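Local coordinates for Old Yellow Enzyme (Pichia, PDB 6AGZ), which probably catalyses the asymmetric reduction of enone compounds, using a bound flavin mononucleotide as its redox cofactor, at residues S54-N59 with R344-N349; Q163-Y168 with L220-D225; R367-K372 with E387-S392. All blocks are in the same frame, centred on the assembly; numbering follows the deposited sequence.

Contact 1. Residues S54-N59 with R344-N349; sequences SQRAEN and RYFTSN. With FMN (flavin mononucleotide), chain C.
R56 and F346 bring the end of helix 47-57 to within 8.0 Å, CA to CA, of the short, weakly bonded helix 344-348. R56 stretches out almost straight and delivers its guanidinium to backbone oxygens. NE donates to F346 O over 2.9 Å, the N-H to acceptor angle being 145°; the donor stands above the carbonyl plane. NH2 adds weak bonds to T347 O, at 2.8 Å, and to F346 O, so that F346 O is gripped twice. On the way R56 runs alongside F346 in the contrary sense, R56 CG lying 3.4 Å from F346 CE1. In this eight-stranded TIM barrel, helix 47-57 follows the first barrel strand, 29-31, and helix 344-348 the eighth, 338-341; the closed barrel makes those strands neighbours. Y52 holds R56 from its own helix, by a cation-pi contact and through its carbonyl to NH1. The start of helix 344-348 binds the flavin phosphate: R344 N and NE both donate to FMN O3P, each at 2.9 Å, while R344 NH2 meets FMN O1P at 3.0 Å in a nearly straight bond, 169°.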
loop_
_atom_site.group_PDB
_atom_site.type_symbol
_atom_site.label_atom_id
_atom_site.label_comp_id
_atom_site.label_asym_id
_atom_site.label_seq_id
_atom_site.Cartn_x
_atom_site.Cartn_y
_atom_site.Cartn_z
ATOM N N SER A 54 10.385 -3.856 -37.120
ATOM C CA SER A 54 9.908 -3.017 -38.216
ATOM C C SER A 54 8.439 -3.287 -38.515
ATOM O O SER A 54 7.647 -2.352 -38.684
ATOM C CB SER A 54 10.764 -3.248 -39.461
ATOM O OG SER A 54 10.253 -2.531 -40.573
ATOM N N GLN A 55 8.058 -4.566 -38.590
ATOM C CA GLN A 55 6.666 -4.903 -38.872
ATOM C C GLN A 55 5.733 -4.404 -37.777
ATOM O O GLN A 55 4.582 -4.048 -38.056
ATOM C CB GLN A 55 6.514 -6.413 -39.045
ATOM C CG GLN A 55 7.320 -6.993 -40.194
ATOM C CD GLN A 55 7.187 -8.498 -40.291
ATOM O OE1 GLN A 55 6.110 -9.051 -40.065
ATOM N NE2 GLN A 55 8.283 -9.170 -40.620
ATOM N N ARG A 56 6.208 -4.361 -36.535
ATOM C CA ARG A 56 5.398 -3.909 -35.414
ATOM C C ARG A 56 5.432 -2.400 -35.233
ATOM O O ARG A 56 4.590 -1.857 -34.509
ATOM C CB ARG A 56 5.853 -4.615 -34.135
ATOM C CG ARG A 56 5.462 -6.079 -34.145
ATOM C CD ARG A 56 6.327 -6.953 -33.262
ATOM N NE ARG A 56 5.862 -8.336 -33.322
ATOM C CZ ARG A 56 6.134 -9.172 -34.319
ATOM N NH1 ARG A 56 6.875 -8.768 -35.343
ATOM N NH2 ARG A 56 5.663 -10.411 -34.298
ATOM N N ALA A 57 6.376 -1.713 -35.872
ATOM C CA ALA A 57 6.356 -0.261 -35.922
ATOM C C ALA A 57 5.560 0.268 -37.107
ATOM O O ALA A 57 5.200 1.451 -37.119
ATOM C CB ALA A 57 7.787 0.283 -35.967
ATOM N N GLU A 58 5.265 -0.582 -38.088
ATOM C CA GLU A 58 4.477 -0.174 -39.242
ATOM C C GLU A 58 3.005 -0.040 -38.867
ATOM O O GLU A 58 2.446 -0.891 -38.170
ATOM C CB GLU A 58 4.640 -1.191 -40.373
ATOM C CG GLU A 58 3.917 -0.841 -41.662
ATOM C CD GLU A 58 3.924 -1.988 -42.657
ATOM O OE1 GLU A 58 3.821 -3.154 -42.219
ATOM O OE2 GLU A 58 4.039 -1.727 -43.873
ATOM N N ASN A 59 2.383 1.045 -39.334
ATOM C CA ASN A 59 0.957 1.305 -39.118
ATOM C C ASN A 59 0.602 1.312 -37.632
ATOM O O ASN A 59 -0.479 0.871 -37.235
ATOM C CB ASN A 59 0.088 0.290 -39.869
ATOM C CG ASN A 59 0.310 0.321 -41.368
ATOM O OD1 ASN A 59 0.511 1.383 -41.957
ATOM N ND2 ASN A 59 0.274 -0.849 -41.993
ATOM N N ARG A 344 2.184 -11.355 -25.522
ATOM C CA ARG A 344 2.140 -12.672 -26.151
ATOM C C ARG A 344 1.438 -12.629 -27.504
ATOM O O ARG A 344 1.882 -13.275 -28.460
ATOM C CB ARG A 344 1.468 -13.676 -25.214
ATOM C CG ARG A 344 2.380 -14.143 -24.086
ATOM C CD ARG A 344 1.661 -15.032 -23.083
ATOM N NE ARG A 344 0.820 -14.265 -22.167
ATOM C CZ ARG A 344 0.236 -14.778 -21.088
ATOM N NH1 ARG A 344 0.403 -16.059 -20.787
ATOM N NH2 ARG A 344 -0.512 -14.009 -20.308
ATOM N N TYR A 345 0.350 -11.866 -27.611
ATOM C CA TYR A 345 -0.328 -11.746 -28.895
ATOM C C TYR A 345 0.415 -10.842 -29.869
ATOM O O TYR A 345 0.208 -10.961 -31.080
ATOM C CB TYR A 345 -1.758 -11.245 -28.699
ATOM C CG TYR A 345 -2.713 -12.345 -28.303
ATOM C CD1 TYR A 345 -3.139 -13.284 -29.232
ATOM C CD2 TYR A 345 -3.181 -12.451 -27.001
ATOM C CE1 TYR A 345 -4.006 -14.297 -28.879
ATOM C CE2 TYR A 345 -4.051 -13.462 -26.637
ATOM C CZ TYR A 345 -4.459 -14.380 -27.579
ATOM O OH TYR A 345 -5.326 -15.387 -27.220
ATOM N N PHE A 346 1.274 -9.950 -29.375
ATOM C CA PHE A 346 2.081 -9.141 -30.281
ATOM C C PHE A 346 3.148 -9.981 -30.971
ATOM O O PHE A 346 3.586 -9.640 -32.076
ATOM C CB PHE A 346 2.720 -7.979 -29.524
ATOM C CG PHE A 346 2.627 -6.662 -30.242
ATOM C CD1 PHE A 346 2.835 -6.583 -31.609
ATOM C CD2 PHE A 346 2.324 -5.501 -29.548
ATOM C CE1 PHE A 346 2.745 -5.370 -32.269
ATOM C CE2 PHE A 346 2.234 -4.286 -30.201
ATOM C CZ PHE A 346 2.446 -4.221 -31.564
ATOM N N THR A 347 3.570 -11.082 -30.342
ATOM C CA THR A 347 4.564 -11.954 -30.961
ATOM C C THR A 347 4.005 -12.640 -32.201
ATOM O O THR A 347 4.719 -12.813 -33.197
ATOM C CB THR A 347 5.053 -12.996 -29.955
ATOM O OG1 THR A 347 3.972 -13.868 -29.599
ATOM C CG2 THR A 347 5.588 -12.318 -28.700
ATOM N N SER A 348 2.735 -13.041 -32.163
ATOM C CA SER A 348 2.112 -13.772 -33.257
ATOM C C SER A 348 1.270 -12.883 -34.161
ATOM O O SER A 348 0.722 -13.371 -35.156
ATOM C CB SER A 348 1.250 -14.910 -32.706
ATOM O OG SER A 348 0.217 -14.414 -31.871
ATOM N N ASN A 349 1.151 -11.595 -33.841
ATOM C CA ASN A 349 0.375 -10.644 -34.633
ATOM C C ASN A 349 1.229 -9.409 -34.874
ATOM O O ASN A 349 1.195 -8.456 -34.082
ATOM C CB ASN A 349 -0.936 -10.278 -33.937
ATOM C CG ASN A 349 -1.837 -11.478 -33.722
ATOM O OD1 ASN A 349 -1.691 -12.224 -32.752
ATOM N ND2 ASN A 349 -2.781 -11.666 -34.635
HETATM N N1 FMN C . 8.852 -8.854 -19.261
HETATM C C2 FMN C . 9.942 -8.044 -19.002
HETATM O O2 FMN C . 9.840 -7.110 -18.208
HETATM N N3 FMN C . 11.148 -8.280 -19.630
HETATM C C4 FMN C . 11.266 -9.326 -20.520
HETATM O O4 FMN C . 12.337 -9.543 -21.084
HETATM C C4A FMN C . 10.171 -10.140 -20.781
HETATM N N5 FMN C . 10.293 -11.184 -21.669
HETATM C C5A FMN C . 9.211 -11.993 -21.936
HETATM C C6 FMN C . 9.342 -13.045 -22.834
HETATM C C7 FMN C . 8.257 -13.867 -23.108
HETATM C C7M FMN C . 8.401 -14.999 -24.080
HETATM C C8 FMN C . 7.039 -13.639 -22.483
HETATM C C8M FMN C . 5.866 -14.527 -22.778
HETATM C C9 FMN C . 6.909 -12.590 -21.583
HETATM C C9A FMN C . 7.993 -11.761 -21.307
HETATM N N10 FMN C . 7.869 -10.714 -20.411
HETATM C C10 FMN C . 8.959 -9.904 -20.148
HETATM C "C1'" FMN C . 6.553 -10.450 -19.736
HETATM C "C2'" FMN C . 5.712 -9.591 -20.684
HETATM O "O2'" FMN C . 6.366 -8.359 -20.897
HETATM C "C3'" FMN C . 4.291 -9.345 -20.179
HETATM O "O3'" FMN C . 4.326 -8.606 -18.978
HETATM C "C4'" FMN C . 3.550 -10.661 -19.964
HETATM O "O4'" FMN C . 3.729 -11.494 -21.087
HETATM C "C5'" FMN C . 2.057 -10.442 -19.754
HETATM O "O5'" FMN C . 1.531 -9.706 -20.836
HETATM P P FMN C . 0.563 -10.421 -21.905
HETATM O O1P FMN C . -0.562 -11.109 -21.168
HETATM O O2P FMN C . -0.010 -9.391 -22.848
HETATM O O3P FMN C . 1.361 -11.434 -22.691
#

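Contact 2. Residues Q163-Y168 with L220-D225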
loop_
_atom_site.group_PDB
_atom_site.type_symbol
_atom_site.label_atom_id
_atom_site.label_comp_id
_atom_site.label_asym_id
_atom_site.label_seq_id
_atom_site.Cartn_x
_atom_site.Cartn_y
_atom_site.Cartn_z
ATOM N N GLN A 163 29.983 -0.283 -9.366
ATOM C CA GLN A 163 30.186 -0.601 -10.775
ATOM C C GLN A 163 28.865 -0.907 -11.467
ATOM O O GLN A 163 28.693 -0.598 -12.651
ATOM C CB GLN A 163 31.149 -1.779 -10.916
ATOM C CG GLN A 163 31.617 -2.014 -12.342
ATOM C CD GLN A 163 32.353 -0.816 -12.909
ATOM O OE1 GLN A 163 33.273 -0.285 -12.287
ATOM N NE2 GLN A 163 31.945 -0.377 -14.095
ATOM N N THR A 164 27.922 -1.522 -10.749
ATOM C CA THR A 164 26.596 -1.749 -11.315
ATOM C C THR A 164 25.922 -0.427 -11.661
ATOM O O THR A 164 25.358 -0.268 -12.752
ATOM C CB THR A 164 25.736 -2.555 -10.341
ATOM O OG1 THR A 164 26.282 -3.871 -10.195
ATOM C CG2 THR A 164 24.306 -2.661 -10.850
ATOM N N LYS A 165 25.979 0.540 -10.742
ATOM C CA LYS A 165 25.401 1.855 -11.007
ATOM C C LYS A 165 26.043 2.503 -12.231
ATOM O O LYS A 165 25.347 2.958 -13.150
ATOM C CB LYS A 165 25.559 2.744 -9.774
ATOM C CG LYS A 165 25.018 2.117 -8.498
ATOM C CD LYS A 165 25.723 2.658 -7.266
ATOM C CE LYS A 165 24.968 3.831 -6.669
ATOM N NZ LYS A 165 25.687 4.412 -5.501
ATOM N N LYS A 166 27.381 2.540 -12.263
ATOM C CA LYS A 166 28.075 3.138 -13.400
ATOM C C LYS A 166 27.711 2.439 -14.706
ATOM O O LYS A 166 27.557 3.089 -15.747
ATOM C CB LYS A 166 29.585 3.100 -13.169
ATOM C CG LYS A 166 30.038 3.862 -11.934
ATOM C CD LYS A 166 31.550 3.829 -11.778
ATOM C CE LYS A 166 31.985 4.524 -10.496
ATOM N NZ LYS A 166 33.415 4.258 -10.174
ATOM N N ASP A 167 27.559 1.112 -14.668
ATOM C CA ASP A 167 27.182 0.374 -15.870
ATOM C C ASP A 167 25.776 0.739 -16.326
ATOM O O ASP A 167 25.520 0.853 -17.530
ATOM C CB ASP A 167 27.287 -1.131 -15.622
ATOM C CG ASP A 167 28.720 -1.603 -15.478
ATOM O OD1 ASP A 167 29.641 -0.835 -15.826
ATOM O OD2 ASP A 167 28.924 -2.747 -15.020
ATOM N N TYR A 168 24.848 0.912 -15.380
ATOM C CA TYR A 168 23.514 1.384 -15.742
ATOM C C TYR A 168 23.580 2.746 -16.420
ATOM O O TYR A 168 22.891 2.984 -17.421
ATOM C CB TYR A 168 22.617 1.451 -14.506
ATOM C CG TYR A 168 21.833 0.189 -14.225
ATOM C CD1 TYR A 168 22.186 -0.653 -13.178
ATOM C CD2 TYR A 168 20.733 -0.156 -15.000
ATOM C CE1 TYR A 168 21.467 -1.804 -12.912
ATOM C CE2 TYR A 168 20.007 -1.306 -14.742
ATOM C CZ TYR A 168 20.380 -2.126 -13.697
ATOM O OH TYR A 168 19.662 -3.271 -13.435
ATOM N N LEU A 220 17.782 0.413 -6.389
ATOM C CA LEU A 220 16.908 0.831 -7.479
ATOM C C LEU A 220 16.830 2.349 -7.568
ATOM O O LEU A 220 17.005 2.927 -8.646
ATOM C CB LEU A 220 15.512 0.234 -7.298
ATOM C CG LEU A 220 14.456 0.775 -8.266
ATOM C CD1 LEU A 220 14.790 0.396 -9.703
ATOM C CD2 LEU A 220 13.064 0.291 -7.889
ATOM N N LEU A 221 16.579 3.016 -6.439
ATOM C CA LEU A 221 16.404 4.465 -6.456
ATOM C C LEU A 221 17.695 5.184 -6.830
ATOM O O LEU A 221 17.660 6.222 -7.500
ATOM C CB LEU A 221 15.891 4.949 -5.100
ATOM C CG LEU A 221 14.464 4.529 -4.749
ATOM C CD1 LEU A 221 14.066 5.069 -3.385
ATOM C CD2 LEU A 221 13.492 4.998 -5.822
ATOM N N GLU A 222 18.844 4.654 -6.405
ATOM C CA GLU A 222 20.116 5.267 -6.775
ATOM C C GLU A 222 20.382 5.121 -8.269
ATOM O O GLU A 222 20.824 6.076 -8.925
ATOM C CB GLU A 222 21.254 4.655 -5.956
ATOM C CG GLU A 222 21.201 5.012 -4.474
ATOM C CD GLU A 222 22.355 4.426 -3.679
ATOM O OE1 GLU A 222 23.021 3.498 -4.181
ATOM O OE2 GLU A 222 22.593 4.896 -2.547
ATOM N N VAL A 223 20.111 3.937 -8.824
ATOM C CA VAL A 223 20.222 3.747 -10.269
ATOM C C VAL A 223 19.303 4.717 -11.001
ATOM O O VAL A 223 19.700 5.360 -11.980
ATOM C CB VAL A 223 19.914 2.286 -10.645
ATOM C CG1 VAL A 223 19.779 2.144 -12.154
ATOM C CG2 VAL A 223 21.000 1.361 -10.118
ATOM N N ILE A 224 18.059 4.839 -10.529
ATOM C CA ILE A 224 17.097 5.739 -11.162
ATOM C C ILE A 224 17.602 7.175 -11.129
ATOM O O ILE A 224 17.508 7.901 -12.124
ATOM C CB ILE A 224 15.719 5.613 -10.485
ATOM C CG1 ILE A 224 15.126 4.224 -10.721
ATOM C CG2 ILE A 224 14.771 6.683 -11.002
ATOM C CD1 ILE A 224 14.997 3.858 -12.176
ATOM N N ASP A 225 18.149 7.607 -9.991
ATOM C CA ASP A 225 18.611 8.988 -9.878
ATOM C C ASP A 225 19.800 9.252 -10.795
ATOM O O ASP A 225 19.853 10.289 -11.468
ATOM C CB ASP A 225 18.969 9.306 -8.426
ATOM C CG ASP A 225 17.752 9.330 -7.521
ATOM O OD1 ASP A 225 16.628 9.489 -8.040
ATOM O OD2 ASP A 225 17.920 9.195 -6.290
#
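K165 meets E222 and Y168 meets V223 where helices 158-179 and 218-231 lie side by side, their local axes 9.5 Å apart at closest approach and inclined at 37°. Earlier on the first segment, Q163 ties back along its own helix, Q163 NE2 donating to D167 OD1 at 2.9 Å from above the carboxylate plane. At K165 the backbones come near, K165 CA lying 5.6 Å from V223 CA. The lysine chain reaches across with a bend at chi3, which carries CE and NZ to the carboxylate of E222. K165 NZ lies 3.1 Å from E222 OE1 in a salt bridge whose hydrogen bond is weak, and CE comes almost as near to the same oxygen. E162 is a second anionic partner of NZ, while Y209 OH also bonds E222 OE1. With an alanine here, the E222 carboxylate is likely to lose its cross-helix counter-charge and lean on the Y209 hydroxyl, with a gap opened beside E222 CB. The two helices are neighbours on the outside of the TIM barrel: helix 158-179 precedes strand 183-187 and helix 218-231 follows it, packing with similar chain direction against the barrel wall. One turn on from K165, Y168 presents a ring face to V223. V223 CG1 sits 3.8 Å from the Y168 ring centroid, 24° off the normal, in a CH-pi contact displaced toward CG of the ring. With CG1 anti to the backbone N (chi1 170°), V223 turns that methyl over the ring and sets CG2 near Y168 CD1, at 3.9 Å. F75 and L194 also pack on Y168.

Contact 3. Residues R367-K372 with E387-S392. With FMN (flavin mononucleotide), chain C.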
loop_
_atom_site.group_PDB
_atom_site.type_symbol
_atom_site.label_atom_id
_atom_site.label_comp_id
_atom_site.label_asym_id
_atom_site.label_seq_id
_atom_site.Cartn_x
_atom_site.Cartn_y
_atom_site.Cartn_z
ATOM N N ARG A 367 3.697 -20.572 -27.664
ATOM C CA ARG A 367 4.700 -20.491 -26.607
ATOM C C ARG A 367 5.912 -21.365 -26.902
ATOM O O ARG A 367 7.032 -21.030 -26.497
ATOM C CB ARG A 367 4.069 -20.877 -25.265
ATOM C CG ARG A 367 5.066 -21.242 -24.176
ATOM C CD ARG A 367 4.409 -21.319 -22.807
ATOM N NE ARG A 367 4.025 -20.000 -22.315
ATOM C CZ ARG A 367 4.870 -19.138 -21.755
ATOM N NH1 ARG A 367 6.150 -19.454 -21.615
ATOM N NH2 ARG A 367 4.433 -17.959 -21.335
ATOM N N SER A 368 5.720 -22.471 -27.627
ATOM C CA SER A 368 6.820 -23.393 -27.892
ATOM C C SER A 368 7.943 -22.752 -28.698
ATOM O O SER A 368 9.049 -23.302 -28.740
ATOM C CB SER A 368 6.304 -24.631 -28.627
ATOM O OG SER A 368 5.974 -24.326 -29.971
ATOM N N ARG A 369 7.691 -21.606 -29.335
ATOM C CA ARG A 369 8.705 -20.912 -30.120
ATOM C C ARG A 369 9.023 -19.531 -29.557
ATOM O O ARG A 369 9.625 -18.705 -30.252
ATOM C CB ARG A 369 8.272 -20.811 -31.584
ATOM C CG ARG A 369 8.585 -22.062 -32.395
ATOM C CD ARG A 369 7.346 -22.656 -33.044
ATOM N NE ARG A 369 7.316 -22.438 -34.487
ATOM C CZ ARG A 369 6.312 -21.862 -35.139
ATOM N NH1 ARG A 369 5.242 -21.442 -34.479
ATOM N NH2 ARG A 369 6.377 -21.707 -36.454
ATOM N N PHE A 370 8.634 -19.265 -28.308
ATOM C CA PHE A 370 9.018 -18.016 -27.657
ATOM C C PHE A 370 10.534 -17.882 -27.582
ATOM O O PHE A 370 11.095 -16.827 -27.900
ATOM C CB PHE A 370 8.417 -17.940 -26.252
ATOM C CG PHE A 370 6.954 -17.593 -26.222
ATOM C CD1 PHE A 370 6.288 -17.202 -27.372
ATOM C CD2 PHE A 370 6.249 -17.640 -25.029
ATOM C CE1 PHE A 370 4.943 -16.879 -27.335
ATOM C CE2 PHE A 370 4.906 -17.316 -24.985
ATOM C CZ PHE A 370 4.252 -16.936 -26.138
ATOM N N TYR A 371 11.214 -18.951 -27.164
ATOM C CA TYR A 371 12.642 -18.914 -26.878
ATOM C C TYR A 371 13.442 -19.809 -27.821
ATOM O O TYR A 371 14.503 -20.316 -27.450
ATOM C CB TYR A 371 12.907 -19.309 -25.426
ATOM C CG TYR A 371 12.136 -18.496 -24.410
ATOM C CD1 TYR A 371 12.447 -17.162 -24.176
ATOM C CD2 TYR A 371 11.102 -19.065 -23.677
ATOM C CE1 TYR A 371 11.747 -16.417 -23.245
ATOM C CE2 TYR A 371 10.396 -18.328 -22.744
ATOM C CZ TYR A 371 10.723 -17.006 -22.533
ATOM O OH TYR A 371 10.023 -16.269 -21.605
ATOM N N LYS A 372 12.953 -20.012 -29.043
ATOM C CA LYS A 372 13.690 -20.802 -30.024
ATOM C C LYS A 372 14.933 -20.024 -30.440
ATOM O O LYS A 372 14.843 -19.053 -31.198
ATOM C CB LYS A 372 12.807 -21.127 -31.225
ATOM C CG LYS A 372 13.219 -22.390 -31.973
ATOM C CD LYS A 372 12.228 -22.729 -33.079
ATOM C CE LYS A 372 12.193 -24.226 -33.357
ATOM N NZ LYS A 372 13.426 -24.707 -34.038
ATOM N N GLU A 387 -3.390 -13.510 -43.898
ATOM C CA GLU A 387 -2.275 -14.193 -44.527
ATOM C C GLU A 387 -1.876 -15.420 -43.715
ATOM O O GLU A 387 -2.007 -15.428 -42.486
ATOM C CB GLU A 387 -1.075 -13.250 -44.664
ATOM C CG GLU A 387 -1.303 -12.115 -45.649
ATOM C CD GLU A 387 -0.183 -11.094 -45.638
ATOM O OE1 GLU A 387 0.707 -11.194 -44.769
ATOM O OE2 GLU A 387 -0.191 -10.192 -46.502
ATOM N N PRO A 388 -1.397 -16.474 -44.366
ATOM C CA PRO A 388 -1.133 -17.726 -43.653
ATOM C C PRO A 388 0.190 -17.701 -42.904
ATOM O O PRO A 388 1.111 -16.943 -43.219
ATOM C CB PRO A 388 -1.104 -18.763 -44.779
ATOM C CG PRO A 388 -0.566 -18.001 -45.941
ATOM C CD PRO A 388 -1.113 -16.595 -45.808
ATOM N N GLU A 389 0.269 -18.560 -41.893
ATOM C CA GLU A 389 1.513 -18.751 -41.164
ATOM C C GLU A 389 2.489 -19.561 -42.006
ATOM O O GLU A 389 2.159 -20.654 -42.478
ATOM C CB GLU A 389 1.254 -19.460 -39.838
ATOM C CG GLU A 389 2.509 -19.701 -39.017
ATOM C CD GLU A 389 2.312 -20.744 -37.935
ATOM O OE1 GLU A 389 3.194 -20.866 -37.059
ATOM O OE2 GLU A 389 1.280 -21.446 -37.962
ATOM N N GLN A 390 3.687 -19.022 -42.200
ATOM C CA GLN A 390 4.709 -19.747 -42.935
ATOM C C GLN A 390 5.155 -20.969 -42.135
ATOM O O GLN A 390 5.284 -20.896 -40.908
ATOM C CB GLN A 390 5.903 -18.841 -43.227
ATOM C CG GLN A 390 5.581 -17.657 -44.129
ATOM C CD GLN A 390 6.121 -17.833 -45.538
ATOM O OE1 GLN A 390 6.860 -16.988 -46.042
ATOM N NE2 GLN A 390 5.750 -18.935 -46.179
ATOM N N PRO A 391 5.397 -22.098 -42.791
ATOM C CA PRO A 391 5.709 -23.339 -42.076
ATOM C C PRO A 391 7.151 -23.346 -41.577
ATOM O O PRO A 391 7.937 -22.439 -41.843
ATOM C CB PRO A 391 5.476 -24.414 -43.139
ATOM C CG PRO A 391 5.794 -23.724 -44.422
ATOM C CD PRO A 391 5.342 -22.297 -44.250
ATOM N N SER A 392 7.488 -24.410 -40.844
ATOM C CA SER A 392 8.808 -24.521 -40.232
ATOM C C SER A 392 9.913 -24.767 -41.251
ATOM O O SER A 392 11.086 -24.550 -40.934
ATOM C CB SER A 392 8.810 -25.642 -39.190
ATOM O OG SER A 392 7.941 -25.343 -38.112
HETATM N N1 FMN C . 8.852 -8.854 -19.261
HETATM C C2 FMN C . 9.942 -8.044 -19.002
HETATM O O2 FMN C . 9.840 -7.110 -18.208
HETATM N N3 FMN C . 11.148 -8.280 -19.630
HETATM C C4 FMN C . 11.266 -9.326 -20.520
HETATM O O4 FMN C . 12.337 -9.543 -21.084
HETATM C C4A FMN C . 10.171 -10.140 -20.781
HETATM N N5 FMN C . 10.293 -11.184 -21.669
HETATM C C5A FMN C . 9.211 -11.993 -21.936
HETATM C C6 FMN C . 9.342 -13.045 -22.834
HETATM C C7 FMN C . 8.257 -13.867 -23.108
HETATM C C7M FMN C . 8.401 -14.999 -24.080
HETATM C C8 FMN C . 7.039 -13.639 -22.483
HETATM C C8M FMN C . 5.866 -14.527 -22.778
HETATM C C9 FMN C . 6.909 -12.590 -21.583
HETATM C C9A FMN C . 7.993 -11.761 -21.307
HETATM N N10 FMN C . 7.869 -10.714 -20.411
HETATM C C10 FMN C . 8.959 -9.904 -20.148
HETATM C "C1'" FMN C . 6.553 -10.450 -19.736
HETATM C "C2'" FMN C . 5.712 -9.591 -20.684
HETATM O "O2'" FMN C . 6.366 -8.359 -20.897
HETATM C "C3'" FMN C . 4.291 -9.345 -20.179
HETATM O "O3'" FMN C . 4.326 -8.606 -18.978
HETATM C "C4'" FMN C . 3.550 -10.661 -19.964
HETATM O "O4'" FMN C . 3.729 -11.494 -21.087
HETATM C "C5'" FMN C . 2.057 -10.442 -19.754
HETATM O "O5'" FMN C . 1.531 -9.706 -20.836
HETATM P P FMN C . 0.563 -10.421 -21.905
HETATM O O1P FMN C . -0.562 -11.109 -21.168
HETATM O O2P FMN C . -0.010 -9.391 -22.848
HETATM O O3P FMN C . 1.361 -11.434 -22.691
HETATM O O HOH W 1 4.839 -19.020 -36.964
#
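R369 and E389 approach from opposite directions, the guanidinium offering its edge to one carboxylate oxygen. E389 OE1 lies in the guanidinium plane, 3.3 Å from both R369 NH1 and R369 NH2, so a single oxygen receives both nitrogens. Both hydrogen bonds of this salt bridge are weak, and the carboxylate is turned 62° against the guanidinium, so the two groups do not form a flat, two-oxygen pairing. Bends at chi2 and chi3 (123° and 107°) steer the arginine end toward the 387-392 loop; E389 answers with an extended chain, its CG anti to the backbone N. A water also joins the two, its contact with E389 OE1 unusually short and so of doubtful accuracy, its bond from R369 NH2 weak. The R369 charge is shared further: NH2 forms a salt bridge with D377 and NH1 one with D366, while D377 also accepts the hydroxyl of S392, which stands obliquely near the guanidinium. Away from E389, the 367-372 loop, which follows helix 352-358, lines the dimethylbenzene end of the flavin. F370 packs against R367, whose CA sits 3.4 Å above the centre of the phenylalanine ring, while F370 CE2 comes over the centre of the R367 guanidinium. FMN C7M lies oblique to the rings of F370 and Y371, 3.5 Å from F370 CD2 and 3.2 Å from the hydroxyl OH of Y371. The residues that touch the cofactor therefore flank R369 in sequence, and the R369 carbonyl accepts hydrogen bonds from R36 and R38. With three carboxylates around one guanidinium, its positive charge is probably well compensated, and the two long, weak bonds to E389, with a water beside them, suggest a surface ion pair that adds modestly to the stronger hold of D377.

How the contacts relate
Contact 1 is buried, contact 2 partly buried and contact 3 lies on the surface. Contacts 1 and 2 both join helices of the barrel, yet sit on opposite sides of the chain's centre, about 31 Å apart between centres; contact 3 joins two loops that follow helix 352-358. Arginine serves backbone carbonyls in the buried contact 1 and a carboxylate in the exposed contact 3, whereas contact 2 combines a lysine-glutamate pair with apolar packing on a tyrosine. Contacts 1 and 3 share the flavin, at its phosphate and its methyl end respectively, and touch through F370, whose ring packs on R344 and T347. Contact 2 stands apart from both.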